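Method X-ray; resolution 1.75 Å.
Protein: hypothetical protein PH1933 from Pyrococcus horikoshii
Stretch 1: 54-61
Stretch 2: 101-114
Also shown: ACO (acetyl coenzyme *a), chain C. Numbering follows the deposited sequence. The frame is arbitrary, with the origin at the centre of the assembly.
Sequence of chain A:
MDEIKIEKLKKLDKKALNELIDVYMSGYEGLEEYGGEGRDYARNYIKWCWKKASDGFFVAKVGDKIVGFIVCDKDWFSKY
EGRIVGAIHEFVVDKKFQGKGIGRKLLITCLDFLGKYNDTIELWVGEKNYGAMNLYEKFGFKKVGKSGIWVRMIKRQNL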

# COMPACT_ATOMS: atom_id res chain seq x y z
N SER A 54 14.19 -2.53 -14.77
CA SER A 54 13.49 -1.29 -15.09
C SER A 54 11.98 -1.42 -14.92
O SER A 54 11.31 -0.48 -14.51
CB SER A 54 13.82 -0.85 -16.52
OG SER A 54 13.56 -1.90 -17.43
N ASP A 55 11.45 -2.60 -15.24
CA ASP A 55 10.02 -2.85 -15.14
C ASP A 55 9.45 -2.67 -13.73
O ASP A 55 8.25 -2.50 -13.57
CB ASP A 55 9.70 -4.26 -15.65
CG ASP A 55 8.21 -4.53 -15.72
OD1 ASP A 55 7.47 -3.69 -16.27
OD2 ASP A 55 7.77 -5.59 -15.22
N GLY A 56 10.32 -2.70 -12.72
CA GLY A 56 9.85 -2.54 -11.35
C GLY A 56 10.53 -1.39 -10.63
O GLY A 56 10.69 -1.42 -9.41
N PHE A 57 10.93 -0.38 -11.39
CA PHE A 57 11.60 0.79 -10.85
C PHE A 57 10.52 1.83 -10.55
O PHE A 57 10.00 2.48 -11.46
CB PHE A 57 12.59 1.33 -11.89
CG PHE A 57 13.79 2.01 -11.31
CD1 PHE A 57 15.06 1.46 -11.47
CD2 PHE A 57 13.66 3.22 -10.63
CE1 PHE A 57 16.18 2.11 -10.96
CE2 PHE A 57 14.78 3.87 -10.12
CZ PHE A 57 16.05 3.32 -10.29
N PHE A 58 10.16 1.96 -9.28
CA PHE A 58 9.12 2.90 -8.85
C PHE A 58 9.72 4.11 -8.15
O PHE A 58 10.64 3.98 -7.36
CB PHE A 58 8.15 2.21 -7.89
CG PHE A 58 7.28 1.18 -8.54
CD1 PHE A 58 6.12 1.57 -9.21
CD2 PHE A 58 7.64 -0.16 -8.53
CE1 PHE A 58 5.33 0.63 -9.85
CE2 PHE A 58 6.85 -1.11 -9.17
CZ PHE A 58 5.69 -0.72 -9.83
N VAL A 59 9.17 5.28 -8.44
CA VAL A 59 9.64 6.50 -7.80
C VAL A 59 8.50 7.21 -7.08
O VAL A 59 7.35 7.16 -7.51
CB VAL A 59 10.26 7.49 -8.82
CG1 VAL A 59 11.53 6.88 -9.42
CG2 VAL A 59 9.25 7.82 -9.91
N ALA A 60 8.84 7.85 -5.96
CA ALA A 60 7.87 8.61 -5.19
C ALA A 60 8.14 10.05 -5.58
O ALA A 60 9.29 10.49 -5.58
CB ALA A 60 8.09 8.41 -3.69
N LYS A 61 7.09 10.79 -5.92
CA LYS A 61 7.26 12.17 -6.31
C LYS A 61 6.35 13.14 -5.58
O LYS A 61 5.20 12.82 -5.26
CB LYS A 61 7.05 12.32 -7.82
CG LYS A 61 8.07 11.56 -8.66
CD LYS A 61 7.76 11.66 -10.15
CE LYS A 61 7.84 13.09 -10.65
NZ LYS A 61 7.51 13.19 -12.10
N1A ACO C . 14.01 3.62 13.24
C2A ACO C . 12.95 2.88 13.58
N3A ACO C . 11.92 2.52 12.76
C4A ACO C . 12.06 3.01 11.45
C5A ACO C . 13.12 3.79 11.02
C6A ACO C . 14.15 4.11 12.00
N6A ACO C . 15.20 4.88 11.69
N7A ACO C . 12.96 4.13 9.68
C8A ACO C . 11.84 3.55 9.34
N9A ACO C . 11.23 2.84 10.37
C1B ACO C . 9.99 2.08 10.36
C2B ACO C . 8.86 2.69 11.22
O2B ACO C . 8.02 1.59 11.63
C3B ACO C . 8.24 3.73 10.26
O3B ACO C . 6.87 3.90 10.68
P3B ACO C . 6.31 5.00 11.71
O7A ACO C . 7.01 4.66 13.00
O8A ACO C . 4.88 4.76 11.78
O9A ACO C . 6.67 6.32 11.16
C4B ACO C . 8.31 3.03 8.93
O4B ACO C . 9.37 2.05 9.10
C5B ACO C . 8.79 3.89 7.77
O5B ACO C . 8.18 5.16 7.69
P1A ACO C . 8.44 6.05 6.41
O1A ACO C . 8.27 7.45 6.80
O2A ACO C . 7.56 5.53 5.28
O3A ACO C . 10.06 5.83 6.23
P2A ACO C . 10.97 6.41 5.13
O4A ACO C . 12.02 7.12 5.89
O5A ACO C . 10.12 7.20 4.21
O6A ACO C . 11.57 5.20 4.36
CBP ACO C . 13.78 4.03 4.25
CCP ACO C . 12.45 4.15 4.96
CDP ACO C . 14.53 2.83 4.92
CEP ACO C . 13.55 3.79 2.75
CAP ACO C . 14.56 5.39 4.45
OAP ACO C . 14.79 5.59 5.85
C9P ACO C . 15.93 5.48 3.75
O9P ACO C . 16.05 5.95 2.63
N8P ACO C . 17.01 5.01 4.45
C7P ACO C . 18.41 5.00 3.94
C6P ACO C . 18.66 3.96 2.83
C5P ACO C . 18.40 2.55 3.29
O5P ACO C . 18.85 2.13 4.38
N4P ACO C . 17.70 1.75 2.50
C3P ACO C . 17.26 0.35 2.58
C2P ACO C . 18.48 -0.47 2.13
S1P ACO C . 17.97 -2.27 2.16
C ACO C . 17.64 -2.48 0.68
O ACO C . 17.70 -1.62 -0.31
CH3 ACO C . 17.10 -3.84 -0.09
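Stretch 2, residues 101-114: GIGRKLLITCLDFL

Stretch 2 is a helix from I102 through L114, with G101 at its N-cap position and an unbroken series of i to i+4 backbone hydrogen bonds, from K105 N to G101 O (3.2 Å) through L114 N to C110 O (2.9 Å). It packs on strand 57-61 in a nearly antiparallel sense: the axes approach to 8.9 Å and their N-to-C directions differ by 151°. The register bears this out: the CA of A60 lies 6.9 Å from that of L106 and, earlier on stretch 1 but later on stretch 2, the CA of G56 lies 7.5 Å from that of F113. No hydrogen bond joins the two stretches; the contact is made by packing, with 397 Å² buried.

The extended backbone of the strand alternates its side chains. F58 and A60 direct CA-to-CB toward the helix, F57, V59 and K61 away. The small A60 permits close approach: its CB is 3.5 Å from I102 CG2 and 3.9 Å from L106 CD1. L106 starts sideways, but its m,t rotamer (chi1 -77°, chi2 169°) brings its end nearer the strand, placing CD2 3.9 Å from A60 N and 4.0 Å from F58 O, so this leucine packs on strand backbone as well as side chains.

F58 takes chi1 -70° (m) with chi2 -83°, which turns one face of its ring to T109 and its edge to F113. T109, at chi1 -63° (m), sets CG2 over that face, 3.7 Å from the F58 ring centroid and 14° off the normal, a CH-pi contact. The same rotamer leaves T109 OG1 2.8 Å from K105 O, back along the helix. F113 uses chi1 175° (t) and chi2 71°, and receives the edge of F58 on its face: the centroids are 5.3 Å apart, the planes meet at 71°, and F58 CE2 reaches 3.7 Å from F113 CG. The far end of the F113 ring extends to the turn before the strand, where CZ is 3.4 Å from D55 O and CE2 3.6 Å from G56 CA. Here glycine fits the geometry: an ideal CB on G56 would fall 2.9 Å from F113 CE2, a clash.

At the other end, the helix start binds acetyl coenzyme A through backbone amides: G101 N to O1A at 2.6 Å, G103 N to O5A at 2.8 Å and R104 N to O2A at 2.8 Å.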

# COMPACT_ATOMS: atom_id res chain seq x y z
N GLY A 101 6.16 8.65 5.84
CA GLY A 101 5.36 7.61 5.22
C GLY A 101 5.61 7.34 3.75
O GLY A 101 4.92 6.53 3.14
N ILE A 102 6.60 8.02 3.16
CA ILE A 102 6.89 7.81 1.75
C ILE A 102 7.46 6.41 1.51
O ILE A 102 7.06 5.73 0.57
CB ILE A 102 7.86 8.88 1.22
CG1 ILE A 102 7.17 10.25 1.25
CG2 ILE A 102 8.29 8.54 -0.20
CD1 ILE A 102 8.07 11.41 0.89
N GLY A 103 8.39 5.99 2.36
CA GLY A 103 8.98 4.67 2.22
C GLY A 103 7.92 3.60 2.29
O GLY A 103 7.93 2.64 1.52
N ARG A 104 6.99 3.76 3.23
CA ARG A 104 5.91 2.81 3.41
C ARG A 104 5.12 2.68 2.11
O ARG A 104 4.78 1.58 1.69
CB ARG A 104 4.98 3.28 4.53
CG ARG A 104 3.84 2.34 4.86
CD ARG A 104 2.91 2.98 5.89
NE ARG A 104 3.55 3.20 7.18
CZ ARG A 104 3.78 2.25 8.08
NH1 ARG A 104 3.42 1.00 7.84
NH2 ARG A 104 4.36 2.55 9.23
N LYS A 105 4.82 3.81 1.46
CA LYS A 105 4.06 3.79 0.21
C LYS A 105 4.82 3.05 -0.89
O LYS A 105 4.23 2.28 -1.65
CB LYS A 105 3.76 5.21 -0.26
CG LYS A 105 2.89 6.01 0.71
CD LYS A 105 2.59 7.40 0.16
CE LYS A 105 1.66 7.33 -1.04
NZ LYS A 105 0.32 6.78 -0.66
N LEU A 106 6.12 3.28 -0.95
CA LEU A 106 6.94 2.62 -1.95
C LEU A 106 7.00 1.12 -1.69
O LEU A 106 6.94 0.33 -2.63
CB LEU A 106 8.35 3.22 -1.96
CG LEU A 106 8.49 4.59 -2.65
CD1 LEU A 106 9.86 5.17 -2.34
CD2 LEU A 106 8.30 4.43 -4.16
N LEU A 107 7.11 0.73 -0.42
CA LEU A 107 7.19 -0.69 -0.09
C LEU A 107 5.89 -1.42 -0.40
O LEU A 107 5.90 -2.53 -0.94
CB LEU A 107 7.57 -0.88 1.39
CG LEU A 107 7.86 -2.31 1.87
CD1 LEU A 107 8.90 -2.97 0.97
CD2 LEU A 107 8.35 -2.26 3.31
N ILE A 108 4.76 -0.79 -0.08
CA ILE A 108 3.46 -1.38 -0.36
C ILE A 108 3.31 -1.55 -1.88
O ILE A 108 2.83 -2.57 -2.35
CB ILE A 108 2.32 -0.48 0.18
CG1 ILE A 108 2.32 -0.56 1.71
CG2 ILE A 108 0.97 -0.92 -0.39
CD1 ILE A 108 1.34 0.40 2.39
N THR A 109 3.75 -0.54 -2.63
CA THR A 109 3.69 -0.59 -4.09
C THR A 109 4.53 -1.77 -4.57
O THR A 109 4.13 -2.51 -5.47
CB THR A 109 4.24 0.71 -4.70
OG1 THR A 109 3.41 1.80 -4.31
CG2 THR A 109 4.25 0.62 -6.23
N CYS A 110 5.71 -1.92 -3.97
CA CYS A 110 6.61 -3.01 -4.32
C CYS A 110 5.99 -4.38 -4.05
O CYS A 110 6.06 -5.29 -4.88
CB CYS A 110 7.92 -2.88 -3.53
SG CYS A 110 8.99 -4.33 -3.64
N LEU A 111 5.38 -4.53 -2.87
CA LEU A 111 4.77 -5.80 -2.51
C LEU A 111 3.62 -6.16 -3.45
O LEU A 111 3.46 -7.32 -3.82
CB LEU A 111 4.28 -5.76 -1.06
CG LEU A 111 5.38 -5.64 0.00
CD1 LEU A 111 4.79 -5.84 1.39
CD2 LEU A 111 6.45 -6.68 -0.25
N ASP A 112 2.84 -5.15 -3.83
CA ASP A 112 1.71 -5.36 -4.74
C ASP A 112 2.22 -5.74 -6.13
O ASP A 112 1.68 -6.63 -6.77
CB ASP A 112 0.87 -4.09 -4.82
CG ASP A 112 -0.29 -4.23 -5.79
OD1 ASP A 112 -1.25 -4.96 -5.47
OD2 ASP A 112 -0.24 -3.60 -6.87
N PHE A 113 3.26 -5.05 -6.59
CA PHE A 113 3.83 -5.34 -7.90
C PHE A 113 4.41 -6.75 -7.97
O PHE A 113 4.03 -7.54 -8.83
CB PHE A 113 4.93 -4.32 -8.23
CG PHE A 113 5.67 -4.62 -9.51
CD1 PHE A 113 5.05 -4.44 -10.74
CD2 PHE A 113 6.98 -5.08 -9.48
CE1 PHE A 113 5.73 -4.72 -11.93
CE2 PHE A 113 7.67 -5.37 -10.66
CZ PHE A 113 7.04 -5.19 -11.89
N LEU A 114 5.31 -7.07 -7.05
CA LEU A 114 5.95 -8.39 -7.03
C LEU A 114 4.98 -9.53 -6.72
O LEU A 114 5.20 -10.67 -7.15
CB LEU A 114 7.11 -8.40 -6.04
CG LEU A 114 8.29 -7.49 -6.40
CD1 LEU A 114 9.36 -7.54 -5.30
CD2 LEU A 114 8.88 -7.93 -7.74